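Local coordinates for thermoresistant glucokinase (Janibacter sp. HTCC2649, PDB 4EUN), which probably transfers phosphate from ATP to gluconate, as a small kinase of the P-loop type, at residues 47-50 with 51-55; 65-68 with 69-73; 76-80 with 81-85; 111-114 with 115-119. All blocks are in the same frame, centred on the assembly; numbering follows the deposited sequence.

Each contact is local, closing no more than a turn or two of helix, and the four follow in series along the chain without nesting or crossing. Contact 1 ends helix 42-53, which leads into strand 56-59, outermost in this chain's parallel sheet. Contact 2, with its centre about 29 Å from that of contact 1 and on the opposite side of the chain's centre, forms helix 66-73. Contact 3 starts helix 80-99 and packs on contact 2 through Leu78 and Met72. Contact 4, following strand 104-108, starts helix 113-119 and meets contact 3 through Tyr115, which takes both Asp80 and Arg83 as polar partners. Contact 3 thus bridges helices 66-73 and 113-119, while contacts 1 and 2 both touch the second subunit.

Contact 1 of 4, residues 47-50 with 51-55; sequences HGVA and DETGL
His47 O accepts from Asp51 N at 3.0 Å, continuing the helical pattern of residues 47-50 into a looser last turn. Val49 O is gripped from opposite faces of its carbonyl plane, by Glu52 N (3.3 Å) and by Thr53 OG1 (2.7 Å). Ala50 O takes two amides from one face, Thr53 N at 3.3 Å and Gly54 N at 2.9 Å. Thr53 can turn its hydroxyl back on the helix because OG1 sits between its own N and carbonyl carbon (chi1 55°), and the same oxygen weakly accepts the amide of Leu55. The side chains of His47 and Asp51 run side by side, with His47 NE2 3.5 Å from Asp51 OD1 and the imidazole and carboxylate planes 75° apart; His47 also touches a bound sulfate. Glu52 bends outward, and its OE1 accepts from Glu146 N of the second subunit. On the buried flank Val49 CG1 approaches Leu55 CD2 at 4.4 Å, beside Ile105 of strand 104-108 and Leu188 of helix 180-191. Gly54, with positive phi (83°), leaves the helical conformation: this is a glycine-terminated helix C-terminus, here on the helix that follows the probable P-loop.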
# COMPACT_ATOMS: atom_id res chain seq x y z
N HIS A 47 4.43 -1.60 6.55
CA HIS A 47 4.83 -2.82 5.85
C HIS A 47 5.60 -3.73 6.80
O HIS A 47 5.37 -4.94 6.82
CB HIS A 47 5.70 -2.46 4.64
CG HIS A 47 6.07 -3.64 3.79
ND1 HIS A 47 7.19 -3.64 2.99
CD2 HIS A 47 5.47 -4.83 3.61
CE1 HIS A 47 7.27 -4.80 2.35
NE2 HIS A 47 6.24 -5.54 2.71
N GLY A 48 6.49 -3.16 7.60
CA GLY A 48 7.25 -3.94 8.56
C GLY A 48 6.37 -4.58 9.62
O GLY A 48 6.60 -5.73 10.03
N VAL A 49 5.37 -3.83 10.09
CA VAL A 49 4.42 -4.37 11.06
C VAL A 49 3.55 -5.46 10.43
O VAL A 49 3.33 -6.52 11.03
CB VAL A 49 3.53 -3.25 11.67
CG1 VAL A 49 2.40 -3.85 12.50
CG2 VAL A 49 4.36 -2.32 12.53
N ALA A 50 3.09 -5.22 9.21
CA ALA A 50 2.23 -6.17 8.51
C ALA A 50 2.93 -7.51 8.32
O ALA A 50 2.32 -8.57 8.49
CB ALA A 50 1.80 -5.60 7.16
N ASP A 51 4.21 -7.46 7.95
CA ASP A 51 4.97 -8.67 7.61
C ASP A 51 5.18 -9.61 8.78
O ASP A 51 5.43 -10.81 8.59
CB ASP A 51 6.31 -8.30 6.96
CG ASP A 51 6.31 -8.51 5.46
OD1 ASP A 51 5.28 -8.20 4.81
OD2 ASP A 51 7.33 -8.99 4.92
N GLU A 52 5.06 -9.09 10.00
CA GLU A 52 5.28 -9.89 11.20
C GLU A 52 4.00 -10.29 11.92
O GLU A 52 4.03 -11.08 12.86
CB GLU A 52 6.23 -9.17 12.16
CG GLU A 52 7.66 -9.02 11.64
CD GLU A 52 8.30 -10.36 11.26
OE1 GLU A 52 7.92 -11.41 11.83
OE2 GLU A 52 9.20 -10.36 10.39
N THR A 53 2.87 -9.75 11.48
CA THR A 53 1.62 -9.94 12.20
C THR A 53 0.50 -10.52 11.35
O THR A 53 -0.50 -10.99 11.88
CB THR A 53 1.10 -8.61 12.74
OG1 THR A 53 0.99 -7.69 11.65
CG2 THR A 53 2.04 -8.05 13.79
N GLY A 54 0.64 -10.44 10.03
CA GLY A 54 -0.41 -10.88 9.13
C GLY A 54 -1.51 -9.86 8.88
O GLY A 54 -2.51 -10.17 8.23
N LEU A 55 -1.34 -8.64 9.41
CA LEU A 55 -2.32 -7.59 9.18
C LEU A 55 -2.35 -7.23 7.69
O LEU A 55 -1.31 -7.23 7.03
CB LEU A 55 -1.97 -6.35 10.00
CG LEU A 55 -2.56 -6.20 11.41
CD1 LEU A 55 -2.48 -7.47 12.21
CD2 LEU A 55 -1.85 -5.07 12.14

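Contact 2 of 4, residues 65-68 with 69-73; sequences SPEN and IATMQ
Backbone hydrogen bonds give the helical frame: Ser65 O accepts from Ile69 N at 3.2 Å, Pro66 O from Ala70 N at 2.9 Å, and Asn68 O from Met72 N at 3.1 Å. Side-chain hydroxyls add bonds at two places. Ser65 OG accepts from Asn68 N at 3.1 Å, which satisfies an N-H in the first turn, where no earlier carbonyl of the helix is available. Thr71 donates twice to Glu67 O, through Thr71 N and through Thr71 OG1, each at 2.9 Å; the two donors approach from opposite faces of the carbonyl plane, the hydroxyl well above it. That reach follows from a chi1 of -64°, which lays OG1 beside the threonine's own N. A water donates to Thr71 OG1, and its other link, to Asn68 OD1, is too short to be relied on. Apolar groups lie against carbonyl oxygens: Ile69 CG1 is 3.6 Å from Ser65 O, and Met72, bent at chi3, brings CE to 3.5 Å from Asn68 O. Outside the turn, Met72 packs on Leu78 and Met150, while Pro66 and Ile69 meet Arg97 of the second subunit. A serine N-cap followed by proline at the first helical position is a classic helix start, here opening helix 66-73.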
# COMPACT_ATOMS: atom_id res chain seq x y z
N SER A 65 -10.77 10.33 -3.82
CA SER A 65 -11.18 10.53 -5.21
C SER A 65 -9.99 11.01 -6.02
O SER A 65 -9.06 11.61 -5.47
CB SER A 65 -12.30 11.57 -5.30
OG SER A 65 -11.85 12.86 -4.92
N PRO A 66 -9.99 10.75 -7.33
CA PRO A 66 -8.89 11.22 -8.17
C PRO A 66 -8.75 12.73 -8.12
O PRO A 66 -7.63 13.26 -8.12
CB PRO A 66 -9.32 10.79 -9.59
CG PRO A 66 -10.33 9.74 -9.40
CD PRO A 66 -10.96 9.92 -8.06
N GLU A 67 -9.87 13.43 -8.06
CA GLU A 67 -9.85 14.89 -8.03
C GLU A 67 -9.19 15.40 -6.75
O GLU A 67 -8.43 16.37 -6.80
CB GLU A 67 -11.26 15.45 -8.16
CG GLU A 67 -11.31 16.94 -7.88
CD GLU A 67 -12.59 17.59 -8.33
OE1 GLU A 67 -13.11 18.43 -7.58
OE2 GLU A 67 -13.08 17.27 -9.44
N ASN A 68 -9.45 14.76 -5.62
CA ASN A 68 -8.81 15.18 -4.38
C ASN A 68 -7.29 14.96 -4.42
O ASN A 68 -6.53 15.79 -3.93
CB ASN A 68 -9.44 14.53 -3.15
CG ASN A 68 -10.74 15.22 -2.73
OD1 ASN A 68 -11.05 16.32 -3.20
ND2 ASN A 68 -11.50 14.58 -1.85
N ILE A 69 -6.86 13.84 -5.00
CA ILE A 69 -5.43 13.62 -5.20
C ILE A 69 -4.84 14.72 -6.08
O ILE A 69 -3.81 15.30 -5.74
CB ILE A 69 -5.13 12.25 -5.85
CG1 ILE A 69 -5.56 11.10 -4.93
CG2 ILE A 69 -3.64 12.14 -6.18
CD1 ILE A 69 -4.93 11.14 -3.53
N ALA A 70 -5.48 15.00 -7.21
CA ALA A 70 -4.99 16.04 -8.12
C ALA A 70 -4.92 17.42 -7.46
O ALA A 70 -3.98 18.18 -7.71
CB ALA A 70 -5.84 16.08 -9.37
N THR A 71 -5.93 17.75 -6.65
CA THR A 71 -6.00 19.04 -5.96
C THR A 71 -4.80 19.19 -5.03
O THR A 71 -4.13 20.23 -5.03
CB THR A 71 -7.31 19.16 -5.17
OG1 THR A 71 -8.41 19.15 -6.09
CG2 THR A 71 -7.35 20.46 -4.37
N MET A 72 -4.51 18.16 -4.25
CA MET A 72 -3.36 18.19 -3.37
C MET A 72 -2.06 18.24 -4.14
O MET A 72 -1.11 18.90 -3.72
CB MET A 72 -3.36 16.99 -2.42
CG MET A 72 -4.48 17.03 -1.43
SD MET A 72 -4.32 15.71 -0.21
CE MET A 72 -4.87 14.30 -1.18
N GLN A 73 -1.99 17.55 -5.28
CA GLN A 73 -0.76 17.57 -6.06
C GLN A 73 -0.42 18.95 -6.61
O GLN A 73 0.75 19.22 -6.93
CB GLN A 73 -0.79 16.53 -7.18
CG GLN A 73 -0.62 15.11 -6.65
CD GLN A 73 -0.59 14.10 -7.77
OE1 GLN A 73 -1.34 14.21 -8.74
NE2 GLN A 73 0.29 13.11 -7.65
O HOH W 1 -10.77 18.20 -4.74

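Contact 3 of 4, residues 76-80 with 81-85; sequences IPLTD and EDRWP
Thr79 and Asp82 exchange hydrogen bonds: Thr79 N donates to Asp82 OD2 at 2.9 Å, reaching it from above the carboxylate plane, and Asp82 N donates to Thr79 OG1 at 3.1 Å. The threonine hydroxyl is presented to that amide by a chi1 of 63°, and a water joins OG1 to Glu81 OE1. Next along the turn, Asp80 O accepts from Trp84 N at 3.1 Å, nearly along the C=O axis, and more weakly from the amide of Arg83. The same oxygen stands 3.2 Å above the plane of the Trp84 indole, offset toward its rim, while the Asp80 and Trp84 side chains run alongside each other with their planes 60° apart. The reciprocal Thr79-Asp82 bonds make a capping box, the standard N-terminal closure, with Thr79 as the N-cap of helix 80-99. Arg83, extended from CG to NE, turns back along the incoming loop. One face of its guanidinium lies over Leu78 O, 3.4 Å from Arg83 NH1 in a contact too poorly angled to count as a hydrogen bond; a water links its NH2, weakly, to Leu78 N. Beyond this shell, Tyr115 OH holds both Asp80 OD1 and Arg83 NH1, and the Tyr115 ring meets Trp84 edge-to-face. Leu78 reaches Asn68 on helix 66-73, and Arg83 packs on Gln158 and Thr161 of helix 155-161.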
# COMPACT_ATOMS: atom_id res chain seq x y z
N ILE A 76 -2.79 22.46 -3.13
CA ILE A 76 -3.95 23.01 -2.41
C ILE A 76 -4.34 22.04 -1.31
O ILE A 76 -4.65 20.89 -1.59
CB ILE A 76 -5.16 23.16 -3.33
CG1 ILE A 76 -4.85 24.10 -4.50
CG2 ILE A 76 -6.37 23.62 -2.55
CD1 ILE A 76 -4.92 23.41 -5.81
N PRO A 77 -4.32 22.49 -0.05
CA PRO A 77 -4.73 21.61 1.05
C PRO A 77 -6.23 21.30 1.01
O PRO A 77 -7.03 22.18 0.69
CB PRO A 77 -4.42 22.43 2.30
CG PRO A 77 -3.43 23.47 1.87
CD PRO A 77 -3.77 23.77 0.43
N LEU A 78 -6.61 20.07 1.34
CA LEU A 78 -8.02 19.72 1.45
C LEU A 78 -8.61 20.33 2.72
O LEU A 78 -7.87 20.70 3.64
CB LEU A 78 -8.19 18.20 1.46
CG LEU A 78 -7.62 17.46 0.25
CD1 LEU A 78 -7.96 15.98 0.32
CD2 LEU A 78 -8.13 18.05 -1.06
N THR A 79 -9.93 20.46 2.76
CA THR A 79 -10.64 20.94 3.93
C THR A 79 -11.24 19.77 4.69
O THR A 79 -11.18 18.63 4.21
CB THR A 79 -11.81 21.86 3.54
OG1 THR A 79 -12.76 21.11 2.76
CG2 THR A 79 -11.32 23.04 2.72
N ASP A 80 -11.83 20.04 5.85
CA ASP A 80 -12.58 19.02 6.57
C ASP A 80 -13.66 18.43 5.67
O ASP A 80 -13.84 17.21 5.64
CB ASP A 80 -13.27 19.61 7.81
CG ASP A 80 -12.32 19.90 8.95
OD1 ASP A 80 -11.10 19.70 8.80
OD2 ASP A 80 -12.81 20.34 10.01
N GLU A 81 -14.37 19.29 4.95
CA GLU A 81 -15.45 18.86 4.06
C GLU A 81 -14.96 17.89 2.98
O GLU A 81 -15.64 16.91 2.65
CB GLU A 81 -16.14 20.06 3.42
CG GLU A 81 -17.25 19.68 2.45
CD GLU A 81 -18.11 20.86 2.04
OE1 GLU A 81 -17.68 22.01 2.25
OE2 GLU A 81 -19.21 20.63 1.50
N ASP A 82 -13.78 18.17 2.43
CA ASP A 82 -13.20 17.30 1.40
C ASP A 82 -12.90 15.93 1.97
O ASP A 82 -12.96 14.92 1.26
CB ASP A 82 -11.89 17.89 0.87
CG ASP A 82 -12.08 19.19 0.13
OD1 ASP A 82 -13.13 19.37 -0.52
OD2 ASP A 82 -11.17 20.05 0.22
N ARG A 83 -12.56 15.90 3.26
CA ARG A 83 -12.03 14.69 3.87
C ARG A 83 -13.07 13.76 4.49
O ARG A 83 -12.80 12.57 4.64
CB ARG A 83 -10.96 15.01 4.91
CG ARG A 83 -9.67 15.59 4.33
CD ARG A 83 -8.69 15.97 5.42
NE ARG A 83 -7.45 16.53 4.89
CZ ARG A 83 -6.93 17.70 5.25
NH1 ARG A 83 -7.55 18.46 6.14
NH2 ARG A 83 -5.79 18.12 4.71
N TRP A 84 -14.24 14.28 4.87
CA TRP A 84 -15.23 13.44 5.54
C TRP A 84 -15.62 12.17 4.76
O TRP A 84 -15.62 11.09 5.34
CB TRP A 84 -16.50 14.21 5.97
CG TRP A 84 -16.30 15.36 6.93
CD1 TRP A 84 -16.78 16.64 6.78
CD2 TRP A 84 -15.60 15.35 8.19
NE1 TRP A 84 -16.42 17.41 7.85
CE2 TRP A 84 -15.69 16.65 8.73
CE3 TRP A 84 -14.90 14.37 8.90
CZ2 TRP A 84 -15.11 16.99 9.96
CZ3 TRP A 84 -14.34 14.72 10.12
CH2 TRP A 84 -14.44 16.01 10.63
N PRO A 85 -15.94 12.29 3.45
CA PRO A 85 -16.32 11.06 2.74
C PRO A 85 -15.17 10.06 2.66
O PRO A 85 -15.43 8.86 2.74
CB PRO A 85 -16.70 11.55 1.34
CG PRO A 85 -17.11 12.99 1.55
CD PRO A 85 -16.17 13.49 2.61
O HOH W 2 -4.15 18.28 2.12
O HOH W 3 -14.79 22.51 1.55

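Contact 4 of 4, residues 111-114 with 115-119; sequences LKRT and YRDVL
Arg113 NE donates to Asp117 OD1 at 3.0 Å in a nearly straight salt bridge. The oxygen lies close to the guanidinium plane and is met on its syn side, although the two flat groups stand 75° apart; NH2 adds a weak second bond. A bend at chi2 (75°) folds Arg113 along the helix. Arg116 lays one guanidinium face over Arg113 CA, 3.7 Å from the plane. Further charged partners surround this group: Asp168 and Glu166 for Arg113 NH1, Arg120 for Asp117 OD1, and Glu169 for Arg116 NE, while Arg116 NH1 bonds to Glu163 O. In the backbone, Lys112 O accepts from Arg116 N at 3.1 Å and Arg113 O from Asp117 N at 2.9 Å. Lys112 occupies the N-cap of helix 113-119, which follows strand 104-108 of the parallel P-loop-type sheet. From there its extended chain passes over the phenol of Tyr115 in a CH-pi contact, Lys112 CB 3.8 Å from the ring centroid and 6° off the normal, before NZ reaches Asp80. Leu111 sends CD2 to Tyr115 CD2 (4.0 Å) and CD1 tip to tip with Leu119 CD1 (3.8 Å). Both leucines rest on Phe128 of strand 127-132.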
# COMPACT_ATOMS: atom_id res chain seq x y z
N LEU A 111 -3.82 13.65 10.46
CA LEU A 111 -5.20 13.60 10.90
C LEU A 111 -5.44 14.48 12.12
O LEU A 111 -4.62 14.53 13.05
CB LEU A 111 -5.57 12.18 11.30
CG LEU A 111 -5.37 11.10 10.24
CD1 LEU A 111 -5.57 9.74 10.89
CD2 LEU A 111 -6.34 11.32 9.11
N LYS A 112 -6.58 15.16 12.10
CA LYS A 112 -7.09 15.84 13.27
C LYS A 112 -7.73 14.82 14.19
O LYS A 112 -8.08 13.74 13.76
CB LYS A 112 -8.16 16.84 12.84
CG LYS A 112 -7.66 17.96 11.95
CD LYS A 112 -8.78 18.99 11.74
CE LYS A 112 -8.36 20.10 10.79
NZ LYS A 112 -9.43 21.13 10.67
N ARG A 113 -7.89 15.19 15.46
CA ARG A 113 -8.64 14.36 16.41
C ARG A 113 -10.02 13.97 15.89
O ARG A 113 -10.40 12.80 15.95
CB ARG A 113 -8.80 15.09 17.74
CG ARG A 113 -9.89 14.51 18.65
CD ARG A 113 -9.41 13.22 19.25
NE ARG A 113 -10.49 12.41 19.81
CZ ARG A 113 -10.59 12.07 21.09
NH1 ARG A 113 -9.67 12.48 21.96
NH2 ARG A 113 -11.60 11.32 21.50
N THR A 114 -10.77 14.94 15.38
CA THR A 114 -12.10 14.65 14.81
C THR A 114 -12.05 13.64 13.66
O THR A 114 -13.00 12.88 13.47
CB THR A 114 -12.80 15.92 14.30
OG1 THR A 114 -11.95 16.59 13.36
CG2 THR A 114 -13.14 16.86 15.45
N TYR A 115 -10.96 13.64 12.88
CA TYR A 115 -10.81 12.66 11.80
C TYR A 115 -10.65 11.27 12.39
O TYR A 115 -11.21 10.30 11.87
CB TYR A 115 -9.59 12.95 10.93
CG TYR A 115 -9.58 14.27 10.20
CD1 TYR A 115 -10.66 15.15 10.25
CD2 TYR A 115 -8.46 14.66 9.47
CE1 TYR A 115 -10.62 16.37 9.58
CE2 TYR A 115 -8.42 15.87 8.81
CZ TYR A 115 -9.50 16.72 8.86
OH TYR A 115 -9.46 17.93 8.19
N ARG A 116 -9.84 11.17 13.44
CA ARG A 116 -9.65 9.88 14.10
C ARG A 116 -10.95 9.39 14.72
O ARG A 116 -11.19 8.18 14.75
CB ARG A 116 -8.50 9.96 15.12
CG ARG A 116 -7.18 10.36 14.46
CD ARG A 116 -5.97 10.23 15.38
NE ARG A 116 -5.98 11.16 16.53
CZ ARG A 116 -5.37 12.34 16.55
NH1 ARG A 116 -4.72 12.79 15.49
NH2 ARG A 116 -5.42 13.07 17.65
N ASP A 117 -11.79 10.31 15.21
CA ASP A 117 -13.12 9.93 15.71
C ASP A 117 -13.94 9.22 14.63
O ASP A 117 -14.60 8.20 14.89
CB ASP A 117 -13.90 11.15 16.20
CG ASP A 117 -13.33 11.75 17.48
OD1 ASP A 117 -12.60 11.06 18.21
OD2 ASP A 117 -13.62 12.94 17.76
N VAL A 118 -13.89 9.74 13.40
CA VAL A 118 -14.62 9.12 12.29
C VAL A 118 -14.07 7.72 11.96
O VAL A 118 -14.84 6.78 11.76
CB VAL A 118 -14.58 10.00 11.02
CG1 VAL A 118 -15.25 9.30 9.85
CG2 VAL A 118 -15.25 11.34 11.30
N LEU A 119 -12.75 7.57 11.93
CA LEU A 119 -12.15 6.25 11.72
C LEU A 119 -12.64 5.26 12.78
O LEU A 119 -12.93 4.10 12.47
CB LEU A 119 -10.62 6.35 11.76
CG LEU A 119 -9.98 7.17 10.64
CD1 LEU A 119 -8.46 7.20 10.76
CD2 LEU A 119 -10.37 6.61 9.28